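Local structure of PA1221 (Pseudomonas aeruginosa, 4DG8) at residues Y68-Y73 with S100-L105; P76-G81 with D124-L129; A448-E453 with A505-R510; Q459-W464 with R484-V489. The protein belongs to the ANL clan of AMP-binding enzymes, carries a predicted phosphopantetheine attachment region near its C terminus and holds adenosine monophosphate in this structure. One frame throughout, in Å; residues are numbered along the deposited sequence.

Contact 1. Residues Y68-Y73 with S100-L105; sequences YLLEHY and SGHHYL
Leu70, near the end of helix 55-72, and Ser100, just past helix 88-99, bring their CA atoms within 6.0 Å, the nearest backbone approach of the two segments. Residues 68-72 are helical; the helix ends as Tyr73 leaves helical backbone angles. Opposite, the chain turns out of its helix at Gly101, whose positive phi of 82° belongs to a Schellman motif, and becomes a strand at His103.

Ser100 sits against the leucines of the last turn. Its OG lies 3.6 Å from Leu69 CB, and its CB is 3.8 Å from Leu70 CD2. That hydroxyl oxygen is tied to Ala96 O and to Ser66 OG, so its polar needs are met beside these apolar neighbours. His102 makes the polar link: its NE2 donates to Tyr73 O at 2.9 Å, with an N-H...O angle of 141°. The acceptor lies almost in the imidazole plane, and Tyr73 CB comes to 3.3 Å from His102 NE2. A chi1 of -58° sets CG of His102 beside its backbone N, and Ser100 O stands 3.6 Å above the centre of the His102 ring. ND1 accepts a hydrogen bond from the backbone N of Val78, consistent with a neutral ring protonated at NE2, gripped at both nitrogens and so fixed in rotation.

Leu69 and His102 also touch Leu80 and Ile97, which places the contact between helices 55-72 and 88-99, against the face of the mixed sheet at strand 79-83. It is the layered helix-against-sheet packing of an alpha/beta fold in the AMP-binding enzyme family.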
# COMPACT_ATOMS: atom_id res chain seq x y z
N TYR A 68 -20.74 8.86 -16.98
CA TYR A 68 -21.00 9.95 -16.03
C TYR A 68 -19.73 10.81 -15.69
O TYR A 68 -19.75 12.07 -15.74
CB TYR A 68 -21.65 9.36 -14.77
CG TYR A 68 -21.72 10.31 -13.60
CD1 TYR A 68 -22.83 11.11 -13.39
CD2 TYR A 68 -20.66 10.39 -12.70
CE1 TYR A 68 -22.89 11.97 -12.31
CE2 TYR A 68 -20.71 11.25 -11.62
CZ TYR A 68 -21.82 12.04 -11.43
OH TYR A 68 -21.85 12.90 -10.35
N LEU A 69 -18.63 10.13 -15.37
CA LEU A 69 -17.39 10.82 -15.04
C LEU A 69 -16.93 11.72 -16.19
O LEU A 69 -16.51 12.86 -15.98
CB LEU A 69 -16.29 9.82 -14.70
CG LEU A 69 -16.56 8.87 -13.53
CD1 LEU A 69 -15.31 8.03 -13.25
CD2 LEU A 69 -16.99 9.66 -12.29
N LEU A 70 -17.00 11.21 -17.41
CA LEU A 70 -16.56 11.97 -18.56
C LEU A 70 -17.50 13.14 -18.80
O LEU A 70 -17.06 14.19 -19.26
CB LEU A 70 -16.48 11.09 -19.81
CG LEU A 70 -15.25 10.19 -19.73
CD1 LEU A 70 -15.23 9.14 -20.82
CD2 LEU A 70 -13.96 11.03 -19.71
N GLU A 71 -18.78 12.96 -18.49
CA GLU A 71 -19.71 14.07 -18.62
C GLU A 71 -19.30 15.23 -17.70
O GLU A 71 -19.34 16.39 -18.11
CB GLU A 71 -21.15 13.66 -18.35
CG GLU A 71 -22.08 14.87 -18.28
CD GLU A 71 -23.55 14.51 -18.20
OE1 GLU A 71 -23.91 13.61 -17.40
OE2 GLU A 71 -24.34 15.13 -18.95
N HIS A 72 -18.91 14.92 -16.47
CA HIS A 72 -18.42 15.97 -15.57
C HIS A 72 -16.98 16.41 -15.88
O HIS A 72 -16.66 17.59 -15.78
CB HIS A 72 -18.50 15.53 -14.10
CG HIS A 72 -19.89 15.30 -13.61
ND1 HIS A 72 -20.85 14.66 -14.36
CD2 HIS A 72 -20.48 15.60 -12.43
CE1 HIS A 72 -21.97 14.59 -13.67
NE2 HIS A 72 -21.77 15.15 -12.49
N TYR A 73 -16.11 15.47 -16.23
CA TYR A 73 -14.70 15.79 -16.49
C TYR A 73 -14.26 15.22 -17.84
O TYR A 73 -13.68 14.14 -17.91
CB TYR A 73 -13.81 15.31 -15.32
CG TYR A 73 -14.29 15.89 -14.01
CD1 TYR A 73 -13.96 17.20 -13.64
CD2 TYR A 73 -15.11 15.16 -13.15
CE1 TYR A 73 -14.40 17.75 -12.48
CE2 TYR A 73 -15.58 15.72 -11.97
CZ TYR A 73 -15.22 17.01 -11.63
OH TYR A 73 -15.68 17.58 -10.46
N SER A 100 -11.82 6.60 -17.70
CA SER A 100 -12.02 8.02 -18.01
C SER A 100 -10.72 8.83 -18.18
O SER A 100 -10.77 10.03 -18.46
CB SER A 100 -12.88 8.66 -16.92
OG SER A 100 -14.06 7.90 -16.72
N GLY A 101 -9.57 8.19 -17.99
CA GLY A 101 -8.30 8.89 -18.07
C GLY A 101 -8.01 9.60 -16.75
O GLY A 101 -7.03 10.34 -16.61
N HIS A 102 -8.85 9.35 -15.76
CA HIS A 102 -8.65 9.98 -14.46
C HIS A 102 -7.92 9.03 -13.51
O HIS A 102 -7.67 7.87 -13.84
CB HIS A 102 -10.02 10.42 -13.92
CG HIS A 102 -10.73 11.37 -14.82
ND1 HIS A 102 -10.07 12.31 -15.57
CD2 HIS A 102 -12.05 11.50 -15.13
CE1 HIS A 102 -10.95 13.00 -16.29
NE2 HIS A 102 -12.15 12.53 -16.04
N HIS A 103 -7.58 9.53 -12.32
CA HIS A 103 -6.86 8.73 -11.34
C HIS A 103 -7.58 8.74 -10.00
O HIS A 103 -8.22 9.73 -9.63
CB HIS A 103 -5.38 9.16 -11.16
CG HIS A 103 -5.17 10.64 -11.04
ND1 HIS A 103 -5.04 11.47 -12.14
CD2 HIS A 103 -4.99 11.44 -9.96
CE1 HIS A 103 -4.82 12.71 -11.74
NE2 HIS A 103 -4.79 12.72 -10.42
N TYR A 104 -7.46 7.65 -9.25
CA TYR A 104 -8.24 7.50 -8.04
C TYR A 104 -7.44 7.77 -6.78
O TYR A 104 -6.21 7.64 -6.74
CB TYR A 104 -8.96 6.14 -7.95
CG TYR A 104 -8.10 4.88 -7.96
CD1 TYR A 104 -7.44 4.45 -6.81
CD2 TYR A 104 -8.01 4.08 -9.12
CE1 TYR A 104 -6.68 3.26 -6.80
CE2 TYR A 104 -7.25 2.89 -9.12
CZ TYR A 104 -6.58 2.48 -7.96
OH TYR A 104 -5.82 1.32 -7.95
N LEU A 105 -8.17 8.22 -5.77
CA LEU A 105 -7.61 8.50 -4.46
C LEU A 105 -8.55 7.98 -3.39
O LEU A 105 -9.76 8.29 -3.42
CB LEU A 105 -7.49 10.02 -4.30
CG LEU A 105 -7.23 10.56 -2.91
CD1 LEU A 105 -5.85 10.11 -2.41
CD2 LEU A 105 -7.35 12.08 -2.93

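Contact 2. Residues P76-G81 with D124-L129; sequences PGVCLG and DCRLIL
The guanidinium of Arg126 is met obliquely by Val78 CG1, which comes to 3.8 Å from NH1 as the two side chains cross at about a right angle. The peptide groups are the other flat elements here, and they make this a parallel strand pair, 79-83 beside 125-130, in the mixed sheet of the AMP-binding fold. The short strand axes lie 28° apart.

Three backbone bonds join the pair. Arg126 N donates to Cys79 O, Gly81 N to Leu127 O at 2.8 Å, and Leu129 N to Gly81 O at 2.7 Å. The second lies in the carbonyl plane; the third is straight at its hydrogen but comes from 46° above the plane. Arg126 has a near-helical psi of -31°, and the bonds skip one residue on its strand, consistent with a bulge.

Beside these bonds, Leu80 CD2 rests 4.0 Å from Leu127 CB, on the face where helix 88-99 packs through Ile97. Cys79 SG meets Cys125 CB, close to helix 113-123. At the start of the pair a water accepts from Cys79 N and donates to Asp124 O. Gly81 brings its backbone close against the neighbouring strand, with Cys125 SG 3.4 Å from Gly81 N.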
# COMPACT_ATOMS: atom_id res chain seq x y z
N PRO A 76 -9.03 14.16 -19.80
CA PRO A 76 -8.37 13.21 -18.89
C PRO A 76 -7.36 13.89 -17.96
O PRO A 76 -6.82 14.94 -18.30
CB PRO A 76 -7.64 12.25 -19.86
CG PRO A 76 -7.46 13.03 -21.14
CD PRO A 76 -8.65 13.97 -21.21
N GLY A 77 -7.07 13.25 -16.83
CA GLY A 77 -6.07 13.75 -15.90
C GLY A 77 -6.55 14.33 -14.58
O GLY A 77 -5.76 14.92 -13.83
N VAL A 78 -7.82 14.14 -14.25
CA VAL A 78 -8.28 14.63 -12.95
C VAL A 78 -8.25 13.57 -11.86
O VAL A 78 -8.40 12.37 -12.12
CB VAL A 78 -9.67 15.32 -13.00
CG1 VAL A 78 -9.75 16.24 -14.20
CG2 VAL A 78 -10.78 14.29 -13.04
N CYS A 79 -7.99 14.03 -10.63
CA CYS A 79 -8.06 13.19 -9.44
C CYS A 79 -9.52 13.02 -8.97
O CYS A 79 -10.26 13.98 -8.81
CB CYS A 79 -7.21 13.79 -8.31
SG CYS A 79 -7.23 12.78 -6.81
N LEU A 80 -9.90 11.77 -8.72
CA LEU A 80 -11.24 11.47 -8.26
C LEU A 80 -11.19 10.57 -7.03
O LEU A 80 -10.45 9.56 -7.00
CB LEU A 80 -12.05 10.80 -9.38
CG LEU A 80 -12.34 11.67 -10.61
CD1 LEU A 80 -12.98 10.80 -11.69
CD2 LEU A 80 -13.25 12.82 -10.23
N GLY A 81 -11.99 10.93 -6.02
CA GLY A 81 -11.98 10.23 -4.75
C GLY A 81 -12.93 9.05 -4.70
O GLY A 81 -13.94 9.04 -5.39
N ASP A 124 -5.90 18.39 -5.80
CA ASP A 124 -6.99 18.89 -6.63
C ASP A 124 -8.04 17.79 -6.91
O ASP A 124 -8.52 17.64 -8.03
CB ASP A 124 -6.46 19.52 -7.92
CG ASP A 124 -7.49 20.39 -8.61
OD1 ASP A 124 -8.41 20.88 -7.92
OD2 ASP A 124 -7.39 20.58 -9.84
N CYS A 125 -8.40 17.04 -5.87
CA CYS A 125 -9.43 16.02 -6.02
C CYS A 125 -10.75 16.72 -6.24
O CYS A 125 -11.20 17.48 -5.38
CB CYS A 125 -9.51 15.15 -4.78
SG CYS A 125 -10.78 13.85 -4.86
N ARG A 126 -11.38 16.46 -7.38
CA ARG A 126 -12.52 17.25 -7.83
C ARG A 126 -13.85 16.77 -7.26
O ARG A 126 -14.78 17.54 -7.10
CB ARG A 126 -12.59 17.30 -9.36
CG ARG A 126 -11.26 17.65 -10.05
CD ARG A 126 -10.88 19.12 -9.87
NE ARG A 126 -11.77 20.01 -10.62
CZ ARG A 126 -11.71 20.20 -11.93
NH1 ARG A 126 -10.79 19.57 -12.67
NH2 ARG A 126 -12.57 21.03 -12.52
N LEU A 127 -13.95 15.47 -7.03
CA LEU A 127 -15.21 14.86 -6.67
C LEU A 127 -14.92 13.55 -5.94
O LEU A 127 -13.94 12.86 -6.23
CB LEU A 127 -16.01 14.60 -7.96
CG LEU A 127 -17.32 13.83 -7.82
CD1 LEU A 127 -18.23 14.58 -6.85
CD2 LEU A 127 -18.00 13.65 -9.17
N ILE A 128 -15.79 13.18 -5.00
CA ILE A 128 -15.59 11.94 -4.28
C ILE A 128 -16.79 11.02 -4.51
O ILE A 128 -17.94 11.40 -4.25
CB ILE A 128 -15.41 12.18 -2.76
CG1 ILE A 128 -14.15 13.01 -2.49
CG2 ILE A 128 -15.36 10.83 -2.00
CD1 ILE A 128 -14.05 13.51 -1.05
N LEU A 129 -16.51 9.81 -4.96
CA LEU A 129 -17.59 8.85 -5.23
C LEU A 129 -17.87 8.09 -3.94
O LEU A 129 -17.06 7.30 -3.50
CB LEU A 129 -17.15 7.88 -6.31
CG LEU A 129 -16.92 8.52 -7.68
CD1 LEU A 129 -16.47 7.47 -8.68
CD2 LEU A 129 -18.21 9.20 -8.13
O HOH W 1 -7.42 16.82 -10.34

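Contact 3. Residues A448-E453 with A505-R510; sequences ALLVRE and AALLRR
Leu450 CD1 is wedged between two leucines of the helix, 3.6 Å from Leu507 CG and an equal 3.6 Å from Leu508 CD2. Leu450 points toward the helix. Its CB also comes to 4.0 Å from Leu508 CD2, while its other methyl, CD2, faces Leu507 CD2.

The helix residues take different rotamers. Leu507 holds CG anti to its backbone N (chi1 -161°), and from there its CD2 reaches Ala448 CB at 3.7 Å, two residues before Leu450 on the same side of the strand. Leu508 instead has CG beside its backbone N (chi1 -66°), and although its CB is not aimed at the strand, CD2 swings in over Leu450.

Helix 504-510 thus crosses strand 444-454, an outer strand of a three-stranded mixed sheet, at -74°, their short axes 9.7 Å apart: the layered packing of a small alpha/beta unit. Leu449, between the two inward-facing residues, points away from this helix and touches Leu431 and Leu434 of helix 431-439, so that the strand is sandwiched between two helices. Leu511, which follows Arg510, also packs on Leu450.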
# COMPACT_ATOMS: atom_id res chain seq x y z
N ALA A 448 8.03 12.00 24.20
CA ALA A 448 8.53 10.81 23.52
C ALA A 448 7.40 9.92 22.99
O ALA A 448 6.46 9.57 23.71
CB ALA A 448 9.46 10.01 24.44
N LEU A 449 7.52 9.55 21.72
CA LEU A 449 6.59 8.64 21.09
C LEU A 449 7.20 7.24 21.05
O LEU A 449 8.33 7.06 20.60
CB LEU A 449 6.24 9.11 19.67
CG LEU A 449 5.46 10.43 19.58
CD1 LEU A 449 5.14 10.78 18.14
CD2 LEU A 449 4.18 10.34 20.40
N LEU A 450 6.44 6.27 21.54
CA LEU A 450 6.87 4.88 21.62
C LEU A 450 5.91 4.00 20.82
O LEU A 450 4.79 4.41 20.52
CB LEU A 450 6.87 4.41 23.08
CG LEU A 450 7.70 5.16 24.12
CD1 LEU A 450 7.48 4.53 25.49
CD2 LEU A 450 9.19 5.15 23.76
N VAL A 451 6.36 2.80 20.48
CA VAL A 451 5.50 1.84 19.79
C VAL A 451 5.49 0.50 20.53
O VAL A 451 6.53 0.06 21.02
CB VAL A 451 5.94 1.62 18.32
CG1 VAL A 451 5.02 0.61 17.63
CG2 VAL A 451 5.94 2.94 17.55
N ARG A 452 4.32 -0.13 20.61
CA ARG A 452 4.22 -1.46 21.21
C ARG A 452 3.26 -2.30 20.39
O ARG A 452 2.57 -1.78 19.52
CB ARG A 452 3.78 -1.39 22.67
CG ARG A 452 2.32 -1.00 22.86
CD ARG A 452 1.95 -0.88 24.32
NE ARG A 452 0.54 -0.54 24.49
CZ ARG A 452 -0.04 -0.28 25.66
NH1 ARG A 452 0.67 -0.32 26.78
NH2 ARG A 452 -1.33 0.01 25.72
N GLU A 453 3.21 -3.60 20.63
CA GLU A 453 2.25 -4.40 19.87
C GLU A 453 1.25 -5.15 20.73
O GLU A 453 1.62 -5.95 21.59
CB GLU A 453 2.96 -5.33 18.88
CG GLU A 453 2.03 -5.91 17.82
CD GLU A 453 2.69 -6.03 16.45
OE1 GLU A 453 3.38 -5.07 16.04
OE2 GLU A 453 2.52 -7.08 15.80
N ALA A 505 12.75 1.10 27.20
CA ALA A 505 12.25 0.06 28.10
C ALA A 505 11.71 0.63 29.41
O ALA A 505 10.60 0.28 29.84
CB ALA A 505 13.34 -0.97 28.38
N ALA A 506 12.49 1.49 30.04
CA ALA A 506 12.08 2.13 31.28
C ALA A 506 10.77 2.89 31.08
O ALA A 506 9.84 2.77 31.88
CB ALA A 506 13.16 3.08 31.78
N LEU A 507 10.70 3.65 29.99
CA LEU A 507 9.52 4.45 29.68
C LEU A 507 8.29 3.55 29.48
O LEU A 507 7.25 3.75 30.13
CB LEU A 507 9.80 5.30 28.44
CG LEU A 507 8.92 6.53 28.16
CD1 LEU A 507 8.67 7.33 29.43
CD2 LEU A 507 9.55 7.39 27.09
N LEU A 508 8.42 2.56 28.60
CA LEU A 508 7.35 1.61 28.33
C LEU A 508 6.82 1.05 29.65
O LEU A 508 5.62 1.12 29.93
CB LEU A 508 7.84 0.45 27.45
CG LEU A 508 8.27 0.71 26.00
CD1 LEU A 508 9.08 -0.46 25.44
CD2 LEU A 508 7.06 1.02 25.12
N ARG A 509 7.73 0.50 30.45
CA ARG A 509 7.35 -0.16 31.70
C ARG A 509 6.67 0.82 32.65
O ARG A 509 5.67 0.49 33.29
CB ARG A 509 8.57 -0.79 32.37
CG ARG A 509 8.24 -2.02 33.21
CD ARG A 509 9.42 -2.44 34.08
NE ARG A 509 10.55 -2.95 33.31
CZ ARG A 509 11.59 -2.21 32.91
NH1 ARG A 509 11.64 -0.92 33.20
NH2 ARG A 509 12.58 -2.77 32.22
N ARG A 510 7.21 2.03 32.74
CA ARG A 510 6.64 3.05 33.62
C ARG A 510 5.29 3.52 33.11
O ARG A 510 4.58 4.24 33.81
CB ARG A 510 7.61 4.23 33.80
CG ARG A 510 7.34 5.06 35.06
CD ARG A 510 6.42 6.25 34.80
NE ARG A 510 5.56 6.55 35.94
CZ ARG A 510 4.83 7.65 36.07
NH1 ARG A 510 4.87 8.59 35.13
NH2 ARG A 510 4.08 7.83 37.15

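Contact 4. Residues Q459-W464 with R484-V489; sequences QLLCAW and RPHACV
Leu460 to Trp464 bind residues 486-489 through four backbone hydrogen bonds, joining the two parallel strands of a beta-alpha-beta unit whose connecting helix is 473-478. Cys462 works on both sides of its peptide: its N donates to Ala487 O at 2.9 Å, and its O accepts from Val489 N at 2.8 Å with an N-H...O angle of 174°. Both donors lie nearly in line with the carbonyl bond. The outer bonds, His486 N to Leu460 O and Trp464 N to Val489 O, are more bent.

Around this backbone core, Cys462 CB packs 3.7 Å from Pro485 CG and 4.0 Å from Cys488 SG; the sulfurs, 4.2 Å apart at their SG atoms, are not joined as a disulfide. This face continues into helices: Phe438 covers Cys462 and Pro485, and Leu476 covers Pro485 and Cys488. On the other face, Leu461 CD2 meets Ala487 CB.

At one end Gln459 and His486 run side by side with amide and imidazole planes 11° apart, stacked, NE2 of Gln459 standing 4.0 Å over the ring centre. A hydrogen bond from Arg452 NE to Gln459 OE1 helps orient the amide. At the other end a chi1 of 59° sets CG of Trp464 between the backbone N and the carbonyl carbon; Cys488 C meets the indole at its edge, and Trp464 CD1 lies 3.4 Å from Val489 O.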
# COMPACT_ATOMS: atom_id res chain seq x y z
N GLN A 459 0.65 -0.01 18.45
CA GLN A 459 0.03 1.10 19.13
C GLN A 459 1.10 2.13 19.35
O GLN A 459 2.26 1.80 19.67
CB GLN A 459 -0.58 0.65 20.46
CG GLN A 459 -1.81 -0.22 20.30
CD GLN A 459 -2.35 -0.76 21.62
OE1 GLN A 459 -1.66 -0.74 22.64
NE2 GLN A 459 -3.58 -1.25 21.60
N LEU A 460 0.71 3.37 19.15
CA LEU A 460 1.54 4.52 19.44
C LEU A 460 1.23 4.92 20.88
O LEU A 460 0.08 4.88 21.31
CB LEU A 460 1.18 5.64 18.48
CG LEU A 460 2.16 6.80 18.31
CD1 LEU A 460 3.51 6.30 17.83
CD2 LEU A 460 1.56 7.81 17.34
N LEU A 461 2.27 5.25 21.63
CA LEU A 461 2.12 5.71 23.00
C LEU A 461 2.83 7.04 23.11
O LEU A 461 3.92 7.21 22.56
CB LEU A 461 2.72 4.71 23.99
CG LEU A 461 2.08 3.32 24.08
CD1 LEU A 461 2.71 2.54 25.22
CD2 LEU A 461 0.58 3.43 24.27
N CYS A 462 2.22 8.00 23.79
CA CYS A 462 2.83 9.32 23.95
C CYS A 462 3.09 9.69 25.41
O CYS A 462 2.15 9.86 26.19
CB CYS A 462 1.97 10.40 23.30
SG CYS A 462 2.44 12.08 23.78
N ALA A 463 4.37 9.83 25.77
CA ALA A 463 4.75 10.31 27.10
C ALA A 463 5.19 11.77 27.02
O ALA A 463 5.88 12.16 26.08
CB ALA A 463 5.87 9.45 27.67
N TRP A 464 4.79 12.59 27.98
CA TRP A 464 5.17 14.00 27.91
C TRP A 464 5.44 14.62 29.28
O TRP A 464 4.98 14.11 30.30
CB TRP A 464 4.14 14.81 27.13
CG TRP A 464 2.73 14.77 27.67
CD1 TRP A 464 1.78 13.83 27.41
CD2 TRP A 464 2.12 15.72 28.55
NE1 TRP A 464 0.61 14.13 28.08
CE2 TRP A 464 0.80 15.29 28.78
CE3 TRP A 464 2.57 16.90 29.16
CZ2 TRP A 464 -0.08 15.99 29.61
CZ3 TRP A 464 1.69 17.59 29.98
CH2 TRP A 464 0.38 17.14 30.20
N ARG A 484 -3.10 9.04 15.93
CA ARG A 484 -3.39 9.43 17.32
C ARG A 484 -2.87 8.39 18.27
O ARG A 484 -3.20 7.21 18.15
CB ARG A 484 -4.89 9.60 17.54
CG ARG A 484 -5.51 10.75 16.76
CD ARG A 484 -7.01 10.62 16.78
NE ARG A 484 -7.65 11.55 15.86
CZ ARG A 484 -8.96 11.57 15.62
NH1 ARG A 484 -9.75 10.69 16.23
NH2 ARG A 484 -9.46 12.46 14.78
N PRO A 485 -2.04 8.80 19.24
CA PRO A 485 -1.54 7.83 20.22
C PRO A 485 -2.69 7.11 20.91
O PRO A 485 -3.72 7.73 21.18
CB PRO A 485 -0.79 8.70 21.23
CG PRO A 485 -0.35 9.88 20.43
CD PRO A 485 -1.45 10.14 19.43
N HIS A 486 -2.51 5.82 21.17
CA HIS A 486 -3.48 5.05 21.92
C HIS A 486 -3.62 5.62 23.33
O HIS A 486 -4.70 5.63 23.91
CB HIS A 486 -3.04 3.58 21.99
CG HIS A 486 -3.89 2.75 22.89
ND1 HIS A 486 -5.16 2.35 22.56
CD2 HIS A 486 -3.65 2.25 24.13
CE1 HIS A 486 -5.67 1.63 23.55
NE2 HIS A 486 -4.77 1.56 24.51
N ALA A 487 -2.50 6.09 23.88
CA ALA A 487 -2.51 6.72 25.20
C ALA A 487 -1.59 7.94 25.26
O ALA A 487 -0.44 7.88 24.82
CB ALA A 487 -2.10 5.70 26.26
N CYS A 488 -2.10 9.04 25.80
CA CYS A 488 -1.26 10.20 26.11
C CYS A 488 -1.09 10.28 27.61
O CYS A 488 -2.06 10.44 28.35
CB CYS A 488 -1.90 11.50 25.63
SG CYS A 488 -1.74 11.80 23.88
N VAL A 489 0.15 10.16 28.07
CA VAL A 489 0.43 10.14 29.51
C VAL A 489 1.47 11.17 29.93
O VAL A 489 2.57 11.23 29.37
CB VAL A 489 0.88 8.73 29.97
CG1 VAL A 489 1.05 8.69 31.47
CG2 VAL A 489 -0.12 7.67 29.51

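From the N terminus, helix 55-72 opens contact 1; strand 79-83 opens contact 2 before contact 1 closes at residues 100-105, and contact 2 then closes at 124-129. The two therefore cross, and they touch: Leu80 N lies 2.8 Å from His103 O, so strands 79-83 and 103-106 are neighbours and both contacts reach the same sheet. Contact 3 opens far later, at 448-453, and closes at 505-510; contact 4, opening at 459-464 and closing at 484-489 around helix 473-478, is nested inside that loop. Strands 444-454 and 457-466 pair between them, Arg452 O lying 2.8 Å from Gln459 N. The two pairs are separate: the nearest atoms of contacts 2 and 4 are about 17 Å apart.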